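Local coordinates for mitochondrial association factor 1 (Toxoplasma gondii, PDB 6BXT), which probably takes part in the parasite's association with host mitochondria and binds ADP-ribose through a fold that resembles a macro domain, at residues V45-A50 and V60-E65; A50-L55 and M167-A172; T147-L152 and G195-Y200; I214-L219 and V252-M257. All coordinates share one frame; numbering follows the deposited sequence.

Contact 1: residues V45-A50 and V60-E65; sequences VATVDA and VGMNGE. With APR (adenosine-5-diphosphoribose), chain D.
Asn63, packed against Asp49 and Ala50, presents its backbone N to O1D on the distal ribose of ADP-ribose at 3.0 Å, and that same hydroxyl donates to Val60 O. The contact joins a central strand to the first turn of helix 61-76, and the resulting pocket is consistent with a macro-domain fold, with the ligand lying at the C-terminal end of the strand and the start of the helix. Asn63 turns CG away from its own amide nitrogen (chi1 -165°), which carries ND2 to a second ribose hydroxyl, APR O2D, 3.1 Å away and nearly straight at 163°. ND2 also bonds to Phe56 O, so the loop that leads into the helix fixes the rotation of the amide. Asp49 crosses this side chain, the carboxylate and amide planes 65° apart. Nearer the phosphates, Met62 N makes a weak bond to APR O1A, and Gly61 CA lies close to APR O2A; amides at the start of a helix would be expected to favour a diphosphate's negative charge. Met62 then runs outstretched along the strand, its CB 4.4 Å from Ala50 CB, until its methyl CE rests on Val48 O and reaches Thr47 CG2 at 3.5 Å.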
# COMPACT_ATOMS: atom_id res chain seq x y z
N VAL A 45 6.10 3.17 -10.41
CA VAL A 45 4.99 2.45 -9.80
C VAL A 45 5.25 2.19 -8.32
O VAL A 45 6.17 1.46 -7.96
CB VAL A 45 4.75 1.10 -10.52
CG1 VAL A 45 3.55 0.38 -9.93
CG2 VAL A 45 4.56 1.33 -12.02
N ALA A 46 4.43 2.80 -7.47
CA ALA A 46 4.53 2.62 -6.03
C ALA A 46 3.65 1.47 -5.57
O ALA A 46 2.42 1.58 -5.58
CB ALA A 46 4.15 3.91 -5.30
N THR A 47 4.28 0.37 -5.16
CA THR A 47 3.55 -0.81 -4.72
C THR A 47 3.19 -0.69 -3.24
O THR A 47 3.96 -0.15 -2.45
CB THR A 47 4.38 -2.09 -4.94
OG1 THR A 47 4.69 -2.23 -6.33
CG2 THR A 47 3.61 -3.32 -4.48
N VAL A 48 2.01 -1.19 -2.89
CA VAL A 48 1.48 -1.06 -1.54
C VAL A 48 1.73 -2.32 -0.72
O VAL A 48 1.24 -3.40 -1.05
CB VAL A 48 -0.03 -0.76 -1.57
CG1 VAL A 48 -0.57 -0.60 -0.15
CG2 VAL A 48 -0.31 0.49 -2.39
N ASP A 49 2.47 -2.15 0.37
CA ASP A 49 2.75 -3.25 1.28
C ASP A 49 1.55 -3.52 2.18
O ASP A 49 1.07 -2.63 2.89
CB ASP A 49 3.99 -2.93 2.13
CG ASP A 49 4.48 -4.13 2.93
OD1 ASP A 49 3.71 -5.10 3.11
OD2 ASP A 49 5.64 -4.08 3.40
N ALA A 50 1.05 -4.75 2.14
CA ALA A 50 -0.02 -5.17 3.03
C ALA A 50 0.55 -5.33 4.44
O ALA A 50 0.91 -6.43 4.85
CB ALA A 50 -0.64 -6.46 2.55
N VAL A 60 5.68 -12.66 6.86
CA VAL A 60 5.38 -13.48 5.69
C VAL A 60 4.41 -12.75 4.77
O VAL A 60 4.28 -11.53 4.83
CB VAL A 60 4.80 -14.85 6.11
CG1 VAL A 60 5.80 -15.59 6.98
CG2 VAL A 60 3.47 -14.67 6.84
N GLY A 61 3.73 -13.51 3.91
CA GLY A 61 2.79 -12.93 2.97
C GLY A 61 3.47 -11.93 2.06
O GLY A 61 4.61 -12.14 1.65
N MET A 62 2.78 -10.84 1.76
CA MET A 62 3.32 -9.81 0.89
C MET A 62 4.30 -8.90 1.63
O MET A 62 5.20 -8.33 1.03
CB MET A 62 2.19 -8.97 0.29
CG MET A 62 2.67 -7.82 -0.56
SD MET A 62 1.54 -7.39 -1.88
CE MET A 62 2.40 -5.99 -2.58
N ASN A 63 4.11 -8.77 2.94
CA ASN A 63 5.02 -7.98 3.76
C ASN A 63 6.40 -8.63 3.80
O ASN A 63 7.41 -7.95 3.93
CB ASN A 63 4.45 -7.82 5.18
CG ASN A 63 5.15 -6.73 5.97
OD1 ASN A 63 5.86 -5.90 5.42
ND2 ASN A 63 4.93 -6.72 7.28
N GLY A 64 6.42 -9.96 3.67
CA GLY A 64 7.66 -10.70 3.63
C GLY A 64 8.42 -10.47 2.34
O GLY A 64 9.65 -10.46 2.33
N GLU A 65 7.69 -10.30 1.24
CA GLU A 65 8.31 -10.05 -0.06
C GLU A 65 9.09 -8.75 -0.07
O GLU A 65 10.23 -8.71 -0.53
CB GLU A 65 7.25 -10.02 -1.16
CG GLU A 65 6.84 -11.39 -1.67
CD GLU A 65 8.00 -12.15 -2.29
OE1 GLU A 65 8.61 -11.63 -3.25
OE2 GLU A 65 8.31 -13.26 -1.80
N1 APR D . 3.39 -11.81 -3.09
C2 APR D . 2.36 -11.14 -3.66
N3 APR D . 1.09 -11.30 -3.17
C4 APR D . 0.86 -12.12 -2.11
C5 APR D . 1.89 -12.78 -1.54
C6 APR D . 3.17 -12.63 -2.03
N6 APR D . 4.45 -13.15 -1.68
N7 APR D . 1.39 -13.53 -0.50
C8 APR D . 0.05 -13.32 -0.45
N9 APR D . -0.29 -12.44 -1.44
C1' APR D . -1.55 -11.96 -1.75
C2' APR D . -2.59 -12.54 -1.14
O2' APR D . -3.25 -13.46 -2.08
C3' APR D . -3.55 -11.40 -0.76
O3' APR D . -4.50 -11.25 -1.69
O4' APR D . -1.57 -10.34 -1.37
C4' APR D . -2.63 -10.10 -0.67
C5' APR D . -2.23 -9.82 0.76
O5' APR D . -1.40 -10.89 1.24
PA APR D . -1.13 -10.97 2.78
O1A APR D . -0.10 -9.92 3.17
O2A APR D . -0.64 -12.31 3.15
O3A APR D . -2.53 -10.69 3.52
PB APR D . -2.80 -9.54 4.59
O1B APR D . -3.03 -8.20 3.89
O2B APR D . -4.05 -9.93 5.37
O5D APR D . -1.57 -9.43 5.59
C5D APR D . -1.63 -10.31 6.68
O4D APR D . 0.55 -10.99 6.24
O1D APR D . 2.04 -9.59 4.92
C1D APR D . 1.87 -10.06 6.21
O2D APR D . 2.88 -8.99 7.99
C2D APR D . 1.70 -9.05 7.06
O3D APR D . 0.79 -9.56 9.15
C3D APR D . 0.46 -9.32 7.84
C4D APR D . -0.19 -10.62 7.22

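Contact 2: residues A50-L55 and M167-A172; sequences AGTYGL and MLYTVA. With APR (adenosine-5-diphosphoribose), chain D.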
# COMPACT_ATOMS: atom_id res chain seq x y z
N ALA A 50 1.05 -4.75 2.14
CA ALA A 50 -0.02 -5.17 3.03
C ALA A 50 0.55 -5.33 4.44
O ALA A 50 0.91 -6.43 4.85
CB ALA A 50 -0.64 -6.46 2.55
N GLY A 51 0.62 -4.22 5.16
CA GLY A 51 1.29 -4.18 6.45
C GLY A 51 0.53 -4.85 7.58
O GLY A 51 -0.56 -5.38 7.39
N THR A 52 1.13 -4.81 8.77
CA THR A 52 0.57 -5.44 9.96
C THR A 52 0.37 -4.42 11.06
O THR A 52 0.72 -3.25 10.92
CB THR A 52 1.48 -6.58 10.47
OG1 THR A 52 0.99 -7.06 11.73
CG2 THR A 52 2.91 -6.08 10.64
N TYR A 53 -0.20 -4.87 12.18
CA TYR A 53 -0.50 -3.98 13.29
C TYR A 53 0.78 -3.48 13.95
O TYR A 53 0.82 -2.38 14.49
CB TYR A 53 -1.37 -4.70 14.32
CG TYR A 53 -2.51 -5.49 13.72
CD1 TYR A 53 -3.53 -4.85 13.03
CD2 TYR A 53 -2.56 -6.87 13.83
CE1 TYR A 53 -4.58 -5.57 12.47
CE2 TYR A 53 -3.60 -7.60 13.28
CZ TYR A 53 -4.60 -6.94 12.59
OH TYR A 53 -5.64 -7.66 12.04
N GLY A 54 1.83 -4.29 13.88
CA GLY A 54 3.11 -3.93 14.45
C GLY A 54 3.85 -2.85 13.67
O GLY A 54 4.87 -2.34 14.12
N LEU A 55 3.33 -2.52 12.48
CA LEU A 55 3.88 -1.46 11.65
C LEU A 55 5.35 -1.69 11.28
O LEU A 55 6.09 -0.74 11.03
CB LEU A 55 3.75 -0.10 12.36
CG LEU A 55 2.33 0.34 12.74
CD1 LEU A 55 2.39 1.61 13.57
CD2 LEU A 55 1.47 0.54 11.51
N MET A 167 7.58 3.05 -2.33
CA MET A 167 6.70 2.02 -1.82
C MET A 167 5.66 2.63 -0.89
O MET A 167 5.80 3.77 -0.45
CB MET A 167 7.49 0.94 -1.07
CG MET A 167 8.18 1.44 0.20
SD MET A 167 8.75 0.10 1.27
CE MET A 167 7.19 -0.64 1.77
N LEU A 168 4.61 1.86 -0.60
CA LEU A 168 3.63 2.25 0.40
C LEU A 168 3.43 1.12 1.39
O LEU A 168 3.74 -0.04 1.10
CB LEU A 168 2.29 2.61 -0.25
CG LEU A 168 2.31 3.87 -1.12
CD1 LEU A 168 2.06 3.51 -2.58
CD2 LEU A 168 1.28 4.87 -0.63
N TYR A 169 2.92 1.47 2.57
CA TYR A 169 2.69 0.51 3.64
C TYR A 169 1.38 0.87 4.31
O TYR A 169 1.19 2.01 4.73
CB TYR A 169 3.85 0.54 4.64
CG TYR A 169 3.76 -0.46 5.78
CD1 TYR A 169 2.89 -0.26 6.84
CD2 TYR A 169 4.58 -1.58 5.81
CE1 TYR A 169 2.81 -1.17 7.88
CE2 TYR A 169 4.52 -2.48 6.85
CZ TYR A 169 3.64 -2.28 7.88
OH TYR A 169 3.57 -3.18 8.92
N THR A 170 0.48 -0.10 4.41
CA THR A 170 -0.82 0.13 5.04
C THR A 170 -1.23 -1.08 5.86
O THR A 170 -0.76 -2.19 5.63
CB THR A 170 -1.91 0.44 3.98
OG1 THR A 170 -3.11 0.85 4.64
CG2 THR A 170 -2.19 -0.78 3.11
N VAL A 171 -2.11 -0.85 6.83
CA VAL A 171 -2.62 -1.92 7.68
C VAL A 171 -4.11 -2.11 7.40
O VAL A 171 -4.91 -1.20 7.61
CB VAL A 171 -2.41 -1.61 9.17
CG1 VAL A 171 -2.72 -2.84 10.01
CG2 VAL A 171 -0.99 -1.14 9.42
N ALA A 172 -4.47 -3.30 6.92
CA ALA A 172 -5.84 -3.58 6.54
C ALA A 172 -6.64 -4.13 7.72
O ALA A 172 -6.07 -4.68 8.65
CB ALA A 172 -5.87 -4.57 5.38
N1 APR D . 3.39 -11.81 -3.09
C2 APR D . 2.36 -11.14 -3.66
N3 APR D . 1.09 -11.30 -3.17
C4 APR D . 0.86 -12.12 -2.11
C5 APR D . 1.89 -12.78 -1.54
C6 APR D . 3.17 -12.63 -2.03
N6 APR D . 4.45 -13.15 -1.68
N7 APR D . 1.39 -13.53 -0.50
C8 APR D . 0.05 -13.32 -0.45
N9 APR D . -0.29 -12.44 -1.44
C1' APR D . -1.55 -11.96 -1.75
C2' APR D . -2.59 -12.54 -1.14
O2' APR D . -3.25 -13.46 -2.08
C3' APR D . -3.55 -11.40 -0.76
O3' APR D . -4.50 -11.25 -1.69
O4' APR D . -1.57 -10.34 -1.37
C4' APR D . -2.63 -10.10 -0.67
C5' APR D . -2.23 -9.82 0.76
O5' APR D . -1.40 -10.89 1.24
PA APR D . -1.13 -10.97 2.78
O1A APR D . -0.10 -9.92 3.17
O2A APR D . -0.64 -12.31 3.15
O3A APR D . -2.53 -10.69 3.52
PB APR D . -2.80 -9.54 4.59
O1B APR D . -3.03 -8.20 3.89
O2B APR D . -4.05 -9.93 5.37
O5D APR D . -1.57 -9.43 5.59
C5D APR D . -1.63 -10.31 6.68
O4D APR D . 0.55 -10.99 6.24
O1D APR D . 2.04 -9.59 4.92
C1D APR D . 1.87 -10.06 6.21
O2D APR D . 2.88 -8.99 7.99
C2D APR D . 1.70 -9.05 7.06
O3D APR D . 0.79 -9.56 9.15
C3D APR D . 0.46 -9.32 7.84
C4D APR D . -0.19 -10.62 7.22
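Ala50 pairs with Thr170 in parallel fashion, the accompanying bond from Gly51 N to Thr170 O being bent and modelled so short that its length is doubtful, after which segment 50-55 leaves the sheet in a type I turn from Thr52 to Leu55. Tyr169 holds the place where it departs. Its ring lies beneath Gly51, whose CA sits over the face 3.7 Å from the centroid and 26° off the normal, a CH-pi contact made possible by the lack of a side chain there. Beyond the ring, Tyr169 OH receives Thr52 N at 2.9 Å in an almost straight bond (172°) and gives its own proton to Phe56 O. Val171 packs against the turn with both branches: CG2 meets Leu55 CD2 at 3.6 Å, while CG1 reaches Tyr53 CD1 at 3.7 Å, each pair crossing at about a right angle. The Tyr53 ring also stacks on Phe224, whose backbone N bonds to the ligand. On the ligand side, Ala50 CB lies 3.2 Å from APR O1B and Thr52 CB 3.3 Å from APR O3D. One phenol oxygen that both accepts and donates thus ties the start of the turn to Phe56 O just beyond its end, beside the distal ribose, with apolar packing alongside.

Contact 3: residues T147-L152 and G195-Y200; sequences TFLHIL and GAVSEY
Leu149 and Tyr200 form the heart of this strand-on-helix packing, in which the short axes pass 8.8 Å apart at 45° and the gap is filled by side chains of both elements. The aromatic contribution is a CH-pi contact: Leu149 CD2 sits over one face of the Tyr200 ring, displaced toward the rim, 4.2 Å from the centroid. A first torsion of 165° in Tyr200 extends the ring along the strand, and the leucine meets it at roughly a right angle.

Aliphatic contacts make up the rest of the seam. The second leucine branch, Leu149 CD1, turns back toward the root of the tyrosine, 4.0 Å from Tyr200 CG, and touches Val197 CG2 at 4.4 Å. Farther along the strand, Ile151 CD1 reaches the hydroxyl end of the ring, 3.8 Å from Tyr200 CE1; at the start, Thr147 CG2 meets Ala196 CB at 4.2 Å.

No hydrogen bond spans the two segments; Tyr200 OH, buried beside the isoleucine methyl, instead bonds to Lys209 O.

Helix 179-201 therefore lies on the face of the sheet that bears Thr147, Leu149 and Ile151. Neighbouring strands extend its bed: Phe124 of strand 120-126 meets the Tyr200 ring edge-to-face, and Leu168 of strand 166-171 touches Val197.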
# COMPACT_ATOMS: atom_id res chain seq x y z
N THR A 147 -1.33 4.77 6.85
CA THR A 147 -0.64 4.64 5.58
C THR A 147 0.67 5.42 5.58
O THR A 147 0.75 6.51 6.13
CB THR A 147 -1.52 5.13 4.42
OG1 THR A 147 -2.73 4.37 4.38
CG2 THR A 147 -0.80 4.99 3.09
N PHE A 148 1.69 4.83 4.96
CA PHE A 148 3.01 5.45 4.89
C PHE A 148 3.54 5.40 3.46
O PHE A 148 3.17 4.52 2.68
CB PHE A 148 3.98 4.73 5.83
CG PHE A 148 3.38 4.37 7.16
CD1 PHE A 148 2.65 3.20 7.32
CD2 PHE A 148 3.56 5.19 8.26
CE1 PHE A 148 2.10 2.86 8.54
CE2 PHE A 148 3.01 4.86 9.48
CZ PHE A 148 2.28 3.70 9.62
N LEU A 149 4.40 6.36 3.11
CA LEU A 149 5.04 6.39 1.80
C LEU A 149 6.53 6.62 1.97
O LEU A 149 6.94 7.69 2.43
CB LEU A 149 4.43 7.47 0.91
CG LEU A 149 4.97 7.54 -0.53
CD1 LEU A 149 3.90 8.12 -1.45
CD2 LEU A 149 6.25 8.37 -0.64
N HIS A 150 7.32 5.63 1.60
CA HIS A 150 8.77 5.73 1.69
C HIS A 150 9.40 5.83 0.31
O HIS A 150 9.05 5.09 -0.60
CB HIS A 150 9.35 4.52 2.42
CG HIS A 150 8.69 4.22 3.73
ND1 HIS A 150 9.14 4.74 4.93
CD2 HIS A 150 7.61 3.46 4.04
CE1 HIS A 150 8.37 4.31 5.91
NE2 HIS A 150 7.44 3.53 5.40
N ILE A 151 10.33 6.77 0.17
CA ILE A 151 11.21 6.80 -1.00
C ILE A 151 12.45 6.00 -0.65
O ILE A 151 13.08 6.24 0.38
CB ILE A 151 11.59 8.24 -1.40
CG1 ILE A 151 10.36 9.00 -1.89
CG2 ILE A 151 12.65 8.21 -2.50
CD1 ILE A 151 10.57 10.49 -2.05
N LEU A 152 12.81 5.06 -1.52
CA LEU A 152 13.92 4.15 -1.26
C LEU A 152 15.24 4.70 -1.77
O LEU A 152 15.31 5.27 -2.86
CB LEU A 152 13.64 2.79 -1.90
CG LEU A 152 12.37 2.08 -1.45
CD1 LEU A 152 12.09 0.90 -2.35
CD2 LEU A 152 12.48 1.63 -0.00
N GLY A 195 -4.74 9.22 -0.73
CA GLY A 195 -4.48 10.52 -0.14
C GLY A 195 -2.99 10.80 -0.05
O GLY A 195 -2.53 11.90 -0.37
N ALA A 196 -2.23 9.81 0.40
CA ALA A 196 -0.79 9.94 0.55
C ALA A 196 -0.11 10.21 -0.79
O ALA A 196 0.75 11.08 -0.90
CB ALA A 196 -0.20 8.69 1.19
N VAL A 197 -0.51 9.45 -1.81
CA VAL A 197 0.04 9.63 -3.15
C VAL A 197 -0.38 10.97 -3.74
O VAL A 197 0.43 11.67 -4.35
CB VAL A 197 -0.41 8.49 -4.09
CG1 VAL A 197 0.01 8.79 -5.53
CG2 VAL A 197 0.16 7.16 -3.62
N SER A 198 -1.65 11.32 -3.56
CA SER A 198 -2.16 12.62 -3.97
C SER A 198 -1.37 13.74 -3.32
O SER A 198 -0.83 14.62 -4.00
CB SER A 198 -3.64 12.76 -3.61
OG SER A 198 -4.05 14.11 -3.73
N GLU A 199 -1.29 13.71 -1.99
CA GLU A 199 -0.60 14.75 -1.24
C GLU A 199 0.90 14.75 -1.53
O GLU A 199 1.53 15.80 -1.54
CB GLU A 199 -0.85 14.57 0.26
CG GLU A 199 -0.87 15.87 1.05
CD GLU A 199 -2.03 16.77 0.68
OE1 GLU A 199 -3.03 16.27 0.12
OE2 GLU A 199 -1.94 17.99 0.93
N TYR A 200 1.47 13.57 -1.76
CA TYR A 200 2.90 13.45 -2.05
C TYR A 200 3.25 14.10 -3.39
O TYR A 200 4.25 14.82 -3.49
CB TYR A 200 3.34 11.99 -2.07
CG TYR A 200 4.69 11.78 -2.71
CD1 TYR A 200 5.86 12.07 -2.03
CD2 TYR A 200 4.79 11.29 -4.01
CE1 TYR A 200 7.09 11.89 -2.62
CE2 TYR A 200 6.01 11.10 -4.61
CZ TYR A 200 7.17 11.41 -3.91
OH TYR A 200 8.39 11.22 -4.50

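Contact 4: residues I214-L219 and V252-M257; sequences IRLPLL and VELQFM. With APR (adenosine-5-diphosphoribose), chain D.
Met257 and Arg215 meet where two neighbouring parallel strands run out of the sheet toward the ligand; helix 230-248 links the strands along the chain, making a beta-alpha-beta unit. The methionine can be followed outward. CB lies 3.7 Å from Leu216 O, the carbonyl that takes Met257 N in the last of four backbone bonds between the strands. CG packs on Arg215 CG at 3.5 Å, the two chains crossing at about a right angle. SD runs beside the proline, 4.0 Å from Pro217 CB, and a bend at the last torsion (chi3 65°) brings CE to the adenine of ADP-ribose.

On the same face of the sheet, Arg215 grips Gln255 side-on, NE and NH2 both donating to the single oxygen OE1, at 3.0 and 2.9 Å. NE approaches almost head-on to the C=O while NH2 uses a lone pair in the carbonyl plane; both bonds are bent, with OE1 tilted out of the guanidinium plane, which stands 38° from that of the amide. NH1 is held by a salt bridge to Asp38 and a bond to Pro35 O, so the guanidinium is fixed from two directions.

The other face is apolar. Leu216 CD1 stands over the Phe256 ring, 4.3 Å from its centroid, and also touches Leu254; Ile214 CD1 reaches Val252. At the pocket end, Pro217 CB lies 3.7 Å from APR O4', and Met257 CE the same distance from APR C2.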
# COMPACT_ATOMS: atom_id res chain seq x y z
N ILE A 214 -0.17 2.90 -8.99
CA ILE A 214 -0.19 2.26 -7.67
C ILE A 214 -0.54 0.78 -7.80
O ILE A 214 -1.63 0.42 -8.23
CB ILE A 214 -1.20 2.93 -6.72
CG1 ILE A 214 -0.94 4.43 -6.64
CG2 ILE A 214 -1.11 2.30 -5.33
CD1 ILE A 214 -2.00 5.19 -5.87
N ARG A 215 0.40 -0.08 -7.39
CA ARG A 215 0.19 -1.52 -7.43
C ARG A 215 -0.38 -2.00 -6.09
O ARG A 215 0.32 -2.04 -5.09
CB ARG A 215 1.50 -2.24 -7.74
CG ARG A 215 1.33 -3.72 -8.07
CD ARG A 215 2.47 -4.24 -8.93
NE ARG A 215 2.61 -3.49 -10.17
CZ ARG A 215 3.44 -3.81 -11.16
NH1 ARG A 215 4.20 -4.90 -11.07
NH2 ARG A 215 3.49 -3.06 -12.25
N LEU A 216 -1.66 -2.36 -6.11
CA LEU A 216 -2.37 -2.78 -4.90
C LEU A 216 -2.60 -4.29 -4.87
O LEU A 216 -3.07 -4.86 -5.85
CB LEU A 216 -3.72 -2.08 -4.79
CG LEU A 216 -3.73 -0.56 -4.81
CD1 LEU A 216 -4.89 -0.05 -5.64
CD2 LEU A 216 -3.81 -0.03 -3.39
N PRO A 217 -2.26 -4.94 -3.74
CA PRO A 217 -2.80 -6.29 -3.55
C PRO A 217 -4.25 -6.20 -3.11
O PRO A 217 -4.73 -5.09 -2.87
CB PRO A 217 -1.92 -6.87 -2.45
CG PRO A 217 -1.50 -5.68 -1.66
CD PRO A 217 -1.36 -4.55 -2.65
N LEU A 218 -4.95 -7.32 -3.00
CA LEU A 218 -6.28 -7.32 -2.42
C LEU A 218 -6.14 -7.28 -0.90
O LEU A 218 -5.97 -8.33 -0.27
CB LEU A 218 -7.09 -8.54 -2.86
CG LEU A 218 -8.55 -8.56 -2.42
CD1 LEU A 218 -9.35 -7.46 -3.10
CD2 LEU A 218 -9.17 -9.92 -2.70
N LEU A 219 -6.18 -6.08 -0.33
CA LEU A 219 -5.95 -5.89 1.10
C LEU A 219 -6.88 -6.75 1.95
O LEU A 219 -8.07 -6.88 1.67
CB LEU A 219 -6.12 -4.42 1.49
CG LEU A 219 -4.99 -3.40 1.24
CD1 LEU A 219 -3.60 -4.02 1.39
CD2 LEU A 219 -5.13 -2.73 -0.12
N VAL A 252 -3.22 9.30 -11.01
CA VAL A 252 -2.50 8.03 -11.02
C VAL A 252 -3.34 6.88 -11.56
O VAL A 252 -4.57 6.98 -11.65
CB VAL A 252 -2.00 7.66 -9.61
CG1 VAL A 252 -0.95 8.66 -9.14
CG2 VAL A 252 -3.15 7.58 -8.61
N GLU A 253 -2.66 5.79 -11.91
CA GLU A 253 -3.30 4.60 -12.46
C GLU A 253 -3.30 3.48 -11.43
O GLU A 253 -2.26 3.13 -10.88
CB GLU A 253 -2.56 4.16 -13.73
CG GLU A 253 -3.16 2.94 -14.41
CD GLU A 253 -2.32 2.48 -15.59
OE1 GLU A 253 -1.12 2.21 -15.40
OE2 GLU A 253 -2.86 2.41 -16.72
N LEU A 254 -4.47 2.91 -11.18
CA LEU A 254 -4.59 1.83 -10.21
C LEU A 254 -4.29 0.49 -10.87
O LEU A 254 -4.78 0.19 -11.96
CB LEU A 254 -5.99 1.80 -9.60
CG LEU A 254 -6.42 3.01 -8.76
CD1 LEU A 254 -7.83 2.81 -8.23
CD2 LEU A 254 -5.45 3.27 -7.62
N GLN A 255 -3.46 -0.31 -10.20
CA GLN A 255 -3.13 -1.65 -10.65
C GLN A 255 -3.43 -2.64 -9.54
O GLN A 255 -2.99 -2.46 -8.40
CB GLN A 255 -1.66 -1.75 -11.05
CG GLN A 255 -1.27 -0.86 -12.22
CD GLN A 255 0.22 -0.92 -12.50
OE1 GLN A 255 0.94 -1.73 -11.92
NE2 GLN A 255 0.69 -0.06 -13.39
N PHE A 256 -4.20 -3.68 -9.86
CA PHE A 256 -4.54 -4.71 -8.89
C PHE A 256 -3.80 -6.01 -9.18
O PHE A 256 -3.96 -6.62 -10.24
CB PHE A 256 -6.05 -4.95 -8.88
CG PHE A 256 -6.81 -3.86 -8.17
CD1 PHE A 256 -6.88 -3.84 -6.79
CD2 PHE A 256 -7.44 -2.86 -8.89
CE1 PHE A 256 -7.58 -2.84 -6.14
CE2 PHE A 256 -8.14 -1.86 -8.25
CZ PHE A 256 -8.21 -1.85 -6.87
N MET A 257 -2.99 -6.43 -8.21
CA MET A 257 -2.21 -7.65 -8.33
C MET A 257 -3.12 -8.87 -8.39
O MET A 257 -4.31 -8.79 -8.08
CB MET A 257 -1.25 -7.77 -7.15
CG MET A 257 -0.27 -6.62 -7.02
SD MET A 257 0.69 -6.71 -5.50
CE MET A 257 1.64 -8.20 -5.78
N1 APR D . 3.39 -11.81 -3.09
C2 APR D . 2.36 -11.14 -3.66
N3 APR D . 1.09 -11.30 -3.17
C4 APR D . 0.86 -12.12 -2.11
C5 APR D . 1.89 -12.78 -1.54
C6 APR D . 3.17 -12.63 -2.03
N6 APR D . 4.45 -13.15 -1.68
N7 APR D . 1.39 -13.53 -0.50
C8 APR D . 0.05 -13.32 -0.45
N9 APR D . -0.29 -12.44 -1.44
C1' APR D . -1.55 -11.96 -1.75
C2' APR D . -2.59 -12.54 -1.14
O2' APR D . -3.25 -13.46 -2.08
C3' APR D . -3.55 -11.40 -0.76
O3' APR D . -4.50 -11.25 -1.69
O4' APR D . -1.57 -10.34 -1.37
C4' APR D . -2.63 -10.10 -0.67
C5' APR D . -2.23 -9.82 0.76
O5' APR D . -1.40 -10.89 1.24
PA APR D . -1.13 -10.97 2.78
O1A APR D . -0.10 -9.92 3.17
O2A APR D . -0.64 -12.31 3.15
O3A APR D . -2.53 -10.69 3.52
PB APR D . -2.80 -9.54 4.59
O1B APR D . -3.03 -8.20 3.89
O2B APR D . -4.05 -9.93 5.37
O5D APR D . -1.57 -9.43 5.59
C5D APR D . -1.63 -10.31 6.68
O4D APR D . 0.55 -10.99 6.24
O1D APR D . 2.04 -9.59 4.92
C1D APR D . 1.87 -10.06 6.21
O2D APR D . 2.88 -8.99 7.99
C2D APR D . 1.70 -9.05 7.06
O3D APR D . 0.79 -9.56 9.15
C3D APR D . 0.46 -9.32 7.84
C4D APR D . -0.19 -10.62 7.22

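Overall arrangement
From the N terminus, contact 1 closes a short loop between strand 45-51 and helix 61-76. Contact 2 starts from the end of that same strand, shares Ala50, and spans more than a hundred residues to strand 166-171, so the two cross along the chain. Contact 3 opens within that long span and closes beyond it on helix 179-201, crossing contact 2 in turn. Contact 4 follows in series, linking strands 213-216 and 253-256 near the C terminus. In the sheet, strand 45-51 lies between 213-216 and 166-171, so contacts 1, 2 and 4 adjoin and line the ADP-ribose pocket. Contact 3 fastens helix 179-201 to the sheet, the Thr147 side chain about 13 Å from the ligand, and touches contact 4 through Val197.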